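Local coordinates for protein purine nucleoside phosphorylase (Thermus thermophilus, PDB 6TK9) that probably catalyses the reversible phosphorolysis of purine nucleosides such as inosine and guanosine, releasing the free base and ribose 1-phosphate, at residues K5-E8 with A9-Y12; G47-P50 with H51-V54; E91-F94 with P95-G99; M210-V213 with P214-A218. All blocks are in the same frame, centred on the assembly; numbering follows the deposited sequence.

Contact 1: residues K5-E8 with A9-Y12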
loop_
_atom_site.group_PDB
_atom_site.type_symbol
_atom_site.label_atom_id
_atom_site.label_comp_id
_atom_site.label_asym_id
_atom_site.label_seq_id
_atom_site.Cartn_x
_atom_site.Cartn_y
_atom_site.Cartn_z
ATOM N N LYS A 5 -8.353 44.530 5.095
ATOM C CA LYS A 5 -9.615 43.823 5.433
ATOM C C LYS A 5 -9.545 43.324 6.880
ATOM O O LYS A 5 -10.571 43.415 7.575
ATOM C CB LYS A 5 -9.830 42.610 4.525
ATOM C CG LYS A 5 -10.609 42.838 3.239
ATOM C CD LYS A 5 -11.090 41.525 2.617
ATOM C CE LYS A 5 -11.604 41.659 1.199
ATOM N NZ LYS A 5 -11.603 40.353 0.490
ATOM N N ILE A 6 -8.402 42.757 7.282
ATOM C CA ILE A 6 -8.165 42.210 8.649
ATOM C C ILE A 6 -8.277 43.364 9.652
ATOM O O ILE A 6 -9.055 43.236 10.604
ATOM C CB ILE A 6 -6.810 41.472 8.735
ATOM C CG1 ILE A 6 -6.841 40.148 7.977
ATOM C CG2 ILE A 6 -6.373 41.251 10.172
ATOM C CD1 ILE A 6 -5.480 39.487 7.891
ATOM N N GLN A 7 -7.553 44.458 9.430
ATOM C CA GLN A 7 -7.566 45.651 10.318
ATOM C C GLN A 7 -8.973 46.275 10.349
ATOM O O GLN A 7 -9.349 46.762 11.416
ATOM C CB GLN A 7 -6.479 46.646 9.902
ATOM C CG GLN A 7 -5.046 46.186 10.203
ATOM C CD GLN A 7 -4.781 45.761 11.632
ATOM O OE1 GLN A 7 -5.170 46.425 12.594
ATOM N NE2 GLN A 7 -4.103 44.635 11.787
ATOM N N GLU A 8 -9.727 46.262 9.247
ATOM C CA GLU A 8 -11.129 46.744 9.233
ATOM C C GLU A 8 -11.883 45.943 10.291
ATOM O O GLU A 8 -12.609 46.566 11.094
ATOM C CB GLU A 8 -11.810 46.614 7.865
ATOM C CG GLU A 8 -11.641 47.815 6.941
ATOM C CD GLU A 8 -12.817 48.120 6.012
ATOM O OE1 GLU A 8 -13.649 47.228 5.786
ATOM O OE2 GLU A 8 -12.904 49.265 5.507
ATOM N N ALA A 9 -11.674 44.624 10.314
ATOM C CA ALA A 9 -12.374 43.673 11.214
ATOM C C ALA A 9 -11.823 43.810 12.638
ATOM O O ALA A 9 -12.617 43.897 13.566
ATOM C CB ALA A 9 -12.268 42.251 10.706
ATOM N N VAL A 10 -10.508 43.819 12.810
ATOM C CA VAL A 10 -9.891 44.005 14.150
ATOM C C VAL A 10 -10.508 45.264 14.780
ATOM O O VAL A 10 -11.108 45.145 15.878
ATOM C CB VAL A 10 -8.356 44.082 14.063
ATOM C CG1 VAL A 10 -7.723 44.576 15.358
ATOM C CG2 VAL A 10 -7.764 42.741 13.663
ATOM N N ALA A 11 -10.420 46.399 14.077
ATOM C CA ALA A 11 -10.935 47.730 14.491
ATOM C C ALA A 11 -12.415 47.645 14.903
ATOM O O ALA A 11 -12.777 48.252 15.926
ATOM C CB ALA A 11 -10.727 48.737 13.384
ATOM N N TYR A 12 -13.260 46.940 14.151
ATOM C CA TYR A 12 -14.706 46.848 14.482
ATOM C C TYR A 12 -14.864 46.162 15.844
ATOM O O TYR A 12 -15.749 46.607 16.608
ATOM C CB TYR A 12 -15.519 46.166 13.381
ATOM C CG TYR A 12 -16.984 46.072 13.721
ATOM C CD1 TYR A 12 -17.849 47.129 13.484
ATOM C CD2 TYR A 12 -17.502 44.935 14.322
ATOM C CE1 TYR A 12 -19.195 47.050 13.820
ATOM C CE2 TYR A 12 -18.841 44.843 14.670
ATOM C CZ TYR A 12 -19.693 45.911 14.432
ATOM O OH TYR A 12 -21.014 45.811 14.781
#
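Ile6 and Val10 meet one helical turn apart because their first torsions turn one methyl of each toward the other. In Ile6, CG2 is anti to the backbone N and CG1 is anti to the carbonyl carbon (chi1 -71°). In Val10, CG1 takes the place anti to N (chi1 167°), and CG2 falls beside N, on the Ile6 side. The two CG2 methyls approach to 4.0 Å, and the side chains cross at a slant. Val10 CG2 also rests on the main chain, 3.4 Å from Ile6 O. Gln7 folds back at chi2 and runs alongside Val10, pointing the same way. Its OE1 comes within 4.2 Å of Val10 CG1, a loose polar-to-methyl contact.

The backbone here is regular alpha helix, part of helix 4-14. Val10 N donates to Ile6 O at 2.7 Å in a nearly straight bond. Ala11 N reaches Gln7 O at 2.9 Å. The bond from Ala9 N to Lys5 O is longer, 3.2 Å, and more bent. Tyr12 N to Glu8 O is similar at 3.1 Å.

Glu8 turns its carboxylate away from this turn, and OE1 is hydrogen-bonded to His51. Ile6 and Ala9 face helix 94-102, where Phe94 packs on both. Tyr12 leans on Glu48 and Pro50.

The chemistry is therefore two-sided. Small apolar groups make the buried face of an amphipathic helix, while Glu8 and Ala11 are exposed and Gln7 partly so. Four main-chain N-H groups, of Ala9 to Tyr12, are bonded to the carbonyls of Lys5 to Glu8, and the Glu8 carboxylate would probably favour a protonated His51.

Contact 2: residues G47-P50 with H51-V54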
loop_
_atom_site.group_PDB
_atom_site.type_symbol
_atom_site.label_atom_id
_atom_site.label_comp_id
_atom_site.label_asym_id
_atom_site.label_seq_id
_atom_site.Cartn_x
_atom_site.Cartn_y
_atom_site.Cartn_z
ATOM N N GLY A 47 -22.061 38.085 11.060
ATOM C CA GLY A 47 -22.733 38.945 10.068
ATOM C C GLY A 47 -22.438 40.427 10.239
ATOM O O GLY A 47 -22.523 41.149 9.247
ATOM N N GLU A 48 -22.143 40.865 11.457
ATOM C CA GLU A 48 -21.906 42.288 11.818
ATOM C C GLU A 48 -20.430 42.659 11.653
ATOM O O GLU A 48 -20.151 43.870 11.686
ATOM C CB GLU A 48 -22.304 42.560 13.276
ATOM C CG GLU A 48 -23.808 42.553 13.538
ATOM C CD GLU A 48 -24.208 42.721 15.002
ATOM O OE1 GLU A 48 -23.345 43.190 15.822
ATOM O OE2 GLU A 48 -25.378 42.358 15.328
ATOM N N ILE A 49 -19.513 41.683 11.570
ATOM C CA ILE A 49 -18.048 41.971 11.479
ATOM C C ILE A 49 -17.679 42.118 10.008
ATOM O O ILE A 49 -17.941 41.239 9.194
ATOM C CB ILE A 49 -17.170 40.898 12.161
ATOM C CG1 ILE A 49 -17.601 40.602 13.596
ATOM C CG2 ILE A 49 -15.694 41.292 12.101
ATOM C CD1 ILE A 49 -16.882 39.417 14.197
ATOM N N PRO A 50 -17.046 43.238 9.618
ATOM C CA PRO A 50 -16.598 43.420 8.242
ATOM C C PRO A 50 -15.821 42.218 7.689
ATOM O O PRO A 50 -14.888 41.817 8.306
ATOM C CB PRO A 50 -15.675 44.647 8.337
ATOM C CG PRO A 50 -16.197 45.433 9.512
ATOM C CD PRO A 50 -16.753 44.399 10.472
ATOM N N HIS A 51 -16.241 41.703 6.530
ATOM C CA HIS A 51 -15.537 40.686 5.702
ATOM C C HIS A 51 -15.616 39.303 6.356
ATOM O O HIS A 51 -14.861 38.417 5.926
ATOM C CB HIS A 51 -14.076 41.089 5.459
ATOM C CG HIS A 51 -13.902 42.504 5.026
ATOM N ND1 HIS A 51 -14.468 42.991 3.866
ATOM C CD2 HIS A 51 -13.235 43.535 5.594
ATOM C CE1 HIS A 51 -14.161 44.268 3.740
ATOM N NE2 HIS A 51 -13.401 44.626 4.787
ATOM N N PHE A 52 -16.472 39.121 7.365
ATOM C CA PHE A 52 -16.610 37.833 8.089
ATOM C C PHE A 52 -17.622 36.976 7.339
ATOM O O PHE A 52 -18.718 37.433 7.004
ATOM C CB PHE A 52 -17.005 38.022 9.557
ATOM C CG PHE A 52 -15.948 37.693 10.588
ATOM C CD1 PHE A 52 -14.846 38.515 10.775
ATOM C CD2 PHE A 52 -16.085 36.585 11.410
ATOM C CE1 PHE A 52 -13.900 38.226 11.745
ATOM C CE2 PHE A 52 -15.152 36.314 12.396
ATOM C CZ PHE A 52 -14.065 37.136 12.562
ATOM N N PRO A 53 -17.265 35.709 7.048
ATOM C CA PRO A 53 -18.217 34.765 6.490
ATOM C C PRO A 53 -19.199 34.394 7.606
ATOM O O PRO A 53 -18.757 34.292 8.725
ATOM C CB PRO A 53 -17.318 33.608 6.055
ATOM C CG PRO A 53 -16.218 33.621 7.085
ATOM C CD PRO A 53 -15.954 35.097 7.313
ATOM N N VAL A 54 -20.482 34.240 7.279
ATOM C CA VAL A 54 -21.525 33.801 8.249
ATOM C C VAL A 54 -21.672 32.284 8.137
ATOM O O VAL A 54 -21.653 31.760 7.024
ATOM C CB VAL A 54 -22.878 34.518 8.051
ATOM C CG1 VAL A 54 -22.698 36.024 7.987
ATOM C CG2 VAL A 54 -23.637 34.011 6.833
#
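The CD1 methyl of Ile49 sits over the middle of the Phe52 ring, 3.8 Å from its centroid and only 3° off the ring normal. This is a CH-pi contact squarely on one face, and it is the close part of the contact. Ile49 and Phe52 are the first and last residues of a type II beta turn, and their side chains lie side by side and point the same way. With Ile49 CG1 anti to the carbonyl carbon (chi1 -52°) and the chain extended beyond it, CD1 comes over the ring. The turn is closed by Phe52 N donating to Ile49 O at 3.2 Å. The donor stands above the carbonyl plane, so the bond is not aimed at a lone pair. An alanine in place of Phe52 is likely to open a gap beneath Ile49 CD1 and leave that methyl without its aromatic partner.

The other side is looser. Val54 CG1 touches the backbone of Gly47, 3.6 Å from its CA, and both residues are exposed. Pro50 and His51 are the corners of the turn and are partly exposed. His51 has a positive phi of 73°, as expected at the third position of a type II turn, and its NE2 is hydrogen-bonded to Glu8.

The loop joins strand 39-45 to strand 63-66. Ile49 and Pro50 rest on helix 4-14, and Phe52 and Pro53 pack on Pro95 of helix 94-102.

Contact 3: residues E91-F94 with P95-G99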
loop_
_atom_site.group_PDB
_atom_site.type_symbol
_atom_site.label_atom_id
_atom_site.label_comp_id
_atom_site.label_asym_id
_atom_site.label_seq_id
_atom_site.Cartn_x
_atom_site.Cartn_y
_atom_site.Cartn_z
ATOM N N GLU A 91 -11.463 32.556 2.531
ATOM C CA GLU A 91 -12.646 33.122 3.237
ATOM C C GLU A 91 -12.843 32.362 4.552
ATOM O O GLU A 91 -13.192 33.008 5.569
ATOM C CB GLU A 91 -13.908 33.070 2.361
ATOM C CG GLU A 91 -14.002 34.188 1.322
ATOM C CD GLU A 91 -15.262 34.144 0.458
ATOM O OE1 GLU A 91 -15.638 33.045 -0.035
ATOM O OE2 GLU A 91 -15.882 35.211 0.291
ATOM N N VAL A 92 -12.613 31.045 4.521
ATOM C CA VAL A 92 -12.765 30.100 5.671
ATOM C C VAL A 92 -11.786 30.485 6.793
ATOM O O VAL A 92 -12.118 30.252 7.972
ATOM C CB VAL A 92 -12.593 28.632 5.204
ATOM C CG1 VAL A 92 -12.197 27.693 6.328
ATOM C CG2 VAL A 92 -13.845 28.086 4.516
ATOM N N VAL A 93 -10.617 31.035 6.477
ATOM C CA VAL A 93 -9.585 31.307 7.519
ATOM C C VAL A 93 -9.574 32.786 7.900
ATOM O O VAL A 93 -8.657 33.172 8.653
ATOM C CB VAL A 93 -8.176 30.872 7.071
ATOM C CG1 VAL A 93 -8.082 29.372 6.857
ATOM C CG2 VAL A 93 -7.721 31.641 5.841
ATOM N N PHE A 94 -10.489 33.609 7.380
ATOM C CA PHE A 94 -10.526 35.046 7.747
ATOM C C PHE A 94 -10.643 35.131 9.273
ATOM O O PHE A 94 -9.741 35.693 9.902
ATOM C CB PHE A 94 -11.568 35.837 6.952
ATOM C CG PHE A 94 -11.418 37.323 7.167
ATOM C CD1 PHE A 94 -10.332 38.011 6.637
ATOM C CD2 PHE A 94 -12.303 38.021 7.981
ATOM C CE1 PHE A 94 -10.152 39.366 6.891
ATOM C CE2 PHE A 94 -12.123 39.377 8.229
ATOM C CZ PHE A 94 -11.050 40.046 7.683
ATOM N N PRO A 95 -11.663 34.505 9.926
ATOM C CA PRO A 95 -11.816 34.583 11.380
ATOM C C PRO A 95 -10.506 34.330 12.152
ATOM O O PRO A 95 -10.060 35.264 12.806
ATOM C CB PRO A 95 -12.914 33.552 11.700
ATOM C CG PRO A 95 -13.737 33.475 10.437
ATOM C CD PRO A 95 -12.738 33.701 9.315
ATOM N N VAL A 96 -9.900 33.140 12.068
ATOM C CA VAL A 96 -8.664 32.830 12.854
ATOM C C VAL A 96 -7.547 33.837 12.524
ATOM O O VAL A 96 -6.712 34.078 13.404
ATOM C CB VAL A 96 -8.172 31.380 12.685
ATOM C CG1 VAL A 96 -9.202 30.391 13.201
ATOM C CG2 VAL A 96 -7.771 31.057 11.253
ATOM N N ARG A 97 -7.515 34.420 11.329
ATOM C CA ARG A 97 -6.499 35.455 10.988
ATOM C C ARG A 97 -6.763 36.707 11.848
ATOM O O ARG A 97 -5.809 37.164 12.508
ATOM C CB ARG A 97 -6.480 35.754 9.480
ATOM C CG ARG A 97 -5.814 34.671 8.630
ATOM C CD ARG A 97 -6.033 34.825 7.129
ATOM N NE ARG A 97 -4.919 34.322 6.334
ATOM C CZ ARG A 97 -4.883 34.223 4.999
ATOM N NH1 ARG A 97 -5.913 34.597 4.259
ATOM N NH2 ARG A 97 -3.791 33.755 4.409
ATOM N N VAL A 98 -8.004 37.222 11.860
ATOM C CA VAL A 98 -8.463 38.333 12.756
ATOM C C VAL A 98 -8.194 37.941 14.214
ATOM O O VAL A 98 -7.650 38.767 14.977
ATOM C CB VAL A 98 -9.951 38.670 12.535
ATOM C CG1 VAL A 98 -10.508 39.567 13.627
ATOM C CG2 VAL A 98 -10.168 39.304 11.176
ATOM N N GLY A 99 -8.528 36.706 14.576
ATOM C CA GLY A 99 -8.247 36.174 15.919
ATOM C C GLY A 99 -6.796 36.389 16.296
ATOM O O GLY A 99 -6.515 36.755 17.448
#
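Val98 lies across the ring of Phe94 one turn further along helix 94-102. Val98 CG2 comes over one face of the Phe94 ring, 3.9 Å from the ring centroid and 29° off the normal, nearest to Phe94 CE2 at 3.5 Å. This is a CH-pi contact displaced from the ring centre. Phe94 CG is anti to the backbone N (chi1 -170°), which swings the ring along the helix toward Val98. On another side of the turn, Val93 and Arg97 cross at a slant. Val93 CG2 stands 3.5 Å above the plane of the Arg97 guanidinium, near its rim. The arginine chain bends at chi3 and lays its flat end over the methyl.

The backbone links the same pairs. Val98 N donates to Phe94 O at 3.0 Å, almost straight, and Arg97 N to Val93 O at 3.2 Å, less so. A leucine in place of Arg97 would lack the guanidinium, and Val93 CG2 would probably be left without the flat group that packs against it.

Pro95 has no N-H to give, which suits the first turn of a helix. Phe94 also packs on Ile6 and Ala9, while Val93 meets Pro214 and Ala218. Contact here is thus mainly apolar, with the guanidinium used through its flat face.

Contact 4: residues M210-V213 with P214-A218. With PO4 (phosphate ion), chain G.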
loop_
_atom_site.group_PDB
_atom_site.type_symbol
_atom_site.label_atom_id
_atom_site.label_comp_id
_atom_site.label_asym_id
_atom_site.label_seq_id
_atom_site.Cartn_x
_atom_site.Cartn_y
_atom_site.Cartn_z
ATOM N N MET A 210 -14.470 17.733 7.608
ATOM C CA MET A 210 -14.619 18.706 6.507
ATOM C C MET A 210 -14.152 20.104 6.924
ATOM O O MET A 210 -14.602 21.047 6.291
ATOM C CB MET A 210 -16.091 18.721 6.105
ATOM C CG MET A 210 -16.615 17.353 5.753
ATOM S SD MET A 210 -18.337 17.442 5.250
ATOM C CE MET A 210 -18.653 15.736 4.824
ATOM N N SER A 211 -13.246 20.238 7.898
ATOM C CA SER A 211 -12.802 21.544 8.460
ATOM C C SER A 211 -11.325 21.515 8.879
ATOM O O SER A 211 -10.685 20.502 8.646
ATOM C CB SER A 211 -13.648 21.845 9.647
ATOM O OG SER A 211 -13.249 21.037 10.748
ATOM N N THR A 212 -10.828 22.591 9.520
ATOM C CA THR A 212 -9.630 22.632 10.419
ATOM C C THR A 212 -8.322 22.821 9.653
ATOM O O THR A 212 -7.501 23.659 10.071
ATOM C CB THR A 212 -9.464 21.341 11.225
ATOM O OG1 THR A 212 -10.707 21.104 11.883
ATOM C CG2 THR A 212 -8.330 21.396 12.227
ATOM N N VAL A 213 -8.088 22.022 8.611
ATOM C CA VAL A 213 -6.789 22.036 7.871
ATOM C C VAL A 213 -6.531 23.441 7.324
ATOM O O VAL A 213 -5.440 23.959 7.492
ATOM C CB VAL A 213 -6.752 20.927 6.807
ATOM C CG1 VAL A 213 -5.585 21.072 5.848
ATOM C CG2 VAL A 213 -6.731 19.561 7.472
ATOM N N PRO A 214 -7.494 24.149 6.693
ATOM C CA PRO A 214 -7.196 25.483 6.179
ATOM C C PRO A 214 -6.798 26.412 7.334
ATOM O O PRO A 214 -5.887 27.186 7.167
ATOM C CB PRO A 214 -8.468 25.939 5.442
ATOM C CG PRO A 214 -9.543 24.907 5.759
ATOM C CD PRO A 214 -8.863 23.704 6.376
ATOM N N GLU A 215 -7.488 26.293 8.470
ATOM C CA GLU A 215 -7.199 27.034 9.727
ATOM C C GLU A 215 -5.764 26.704 10.153
ATOM O O GLU A 215 -4.974 27.662 10.374
ATOM C CB GLU A 215 -8.258 26.727 10.803
ATOM C CG GLU A 215 -9.627 27.300 10.465
ATOM C CD GLU A 215 -10.837 26.457 10.833
ATOM O OE1 GLU A 215 -11.168 26.406 12.022
ATOM O OE2 GLU A 215 -11.465 25.874 9.930
ATOM N N VAL A 216 -5.410 25.417 10.229
ATOM C CA VAL A 216 -4.044 24.999 10.654
ATOM C C VAL A 216 -2.988 25.645 9.750
ATOM O O VAL A 216 -2.020 26.155 10.290
ATOM C CB VAL A 216 -3.878 23.480 10.665
ATOM C CG1 VAL A 216 -2.432 23.132 10.999
ATOM C CG2 VAL A 216 -4.844 22.816 11.636
ATOM N N ILE A 217 -3.167 25.618 8.429
ATOM C CA ILE A 217 -2.192 26.176 7.441
ATOM C C ILE A 217 -2.124 27.704 7.597
ATOM O O ILE A 217 -1.004 28.253 7.669
ATOM C CB ILE A 217 -2.555 25.763 5.996
ATOM C CG1 ILE A 217 -2.446 24.250 5.805
ATOM C CG2 ILE A 217 -1.693 26.513 4.994
ATOM C CD1 ILE A 217 -3.053 23.735 4.524
ATOM N N ALA A 218 -3.279 28.368 7.636
ATOM C CA ALA A 218 -3.411 29.837 7.816
ATOM C C ALA A 218 -2.674 30.281 9.089
ATOM O O ALA A 218 -1.956 31.307 9.030
ATOM C CB ALA A 218 -4.872 30.233 7.838
HETATM P P PO4 G . -16.816 20.609 12.132
HETATM O O1 PO4 G . -16.965 22.093 11.765
HETATM O O2 PO4 G . -17.937 19.798 11.489
HETATM O O3 PO4 G . -16.881 20.413 13.634
HETATM O O4 PO4 G . -15.448 20.135 11.650
#
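The loop after strand 207-209 carries a phosphate-site serine and leads into helix 213-222. Ser211 OG donates to O4 of the bound phosphate ion at 2.5 Å. It also accepts from Thr212 OG1 at 2.8 Å, so two bonds grip this hydroxyl. With OG between the backbone N and the carbonyl carbon (chi1 75°), the hydroxyl reaches O4 of the phosphate. Ser29, Arg80, His82 and Ala112 N also bind the anion. The ion may come from the crystallisation liquor, but its place is consistent with the phosphate-substrate site of a nucleoside phosphorylase.

Thr212 is the N-cap residue, though its hydroxyl makes no capping bond. Instead Glu215 bends at chi2 and brings OE2 back to Thr212 N, a weak bond of 3.4 Å. Its other oxygen, OE1, forms a salt bridge with Arg80, one of the phosphate ligands, so this glutamate is a second-shell residue that probably positions it.

The helix starts with Val216 N to Thr212 O at 2.7 Å and Ile217 N to Val213 O at 3.0 Å, both nearly straight. Thr212 CG2 touches Val216 CG2 at 3.8 Å. Val213 CG1 meets Ile217 CD1 at 3.9 Å, with Tyr131 packing on both residues, and Ile217 also touches Ser190 of a neighbouring subunit.

In the fold
From the N terminus the contacts come in series, and none nests in or crosses another. Contact 1 is two turns within helix 4-14. Contact 2 closes a turn in the loop between strands 39-45 and 63-66, and it rests against contact 1 with centres about 10 Å apart. Contact 3 joins the end of helix 89-92 to the start of helix 94-102. It touches all three others. Contact 4 leads from strand 207-209 into helix 213-222. Its nearest atoms stay about 9 Å from contact 1 and about 10 Å from contact 2. Contact 3 therefore bridges the N-terminal helix and the 47-54 loop to helix 213-222, which follows the phosphate-binding loop.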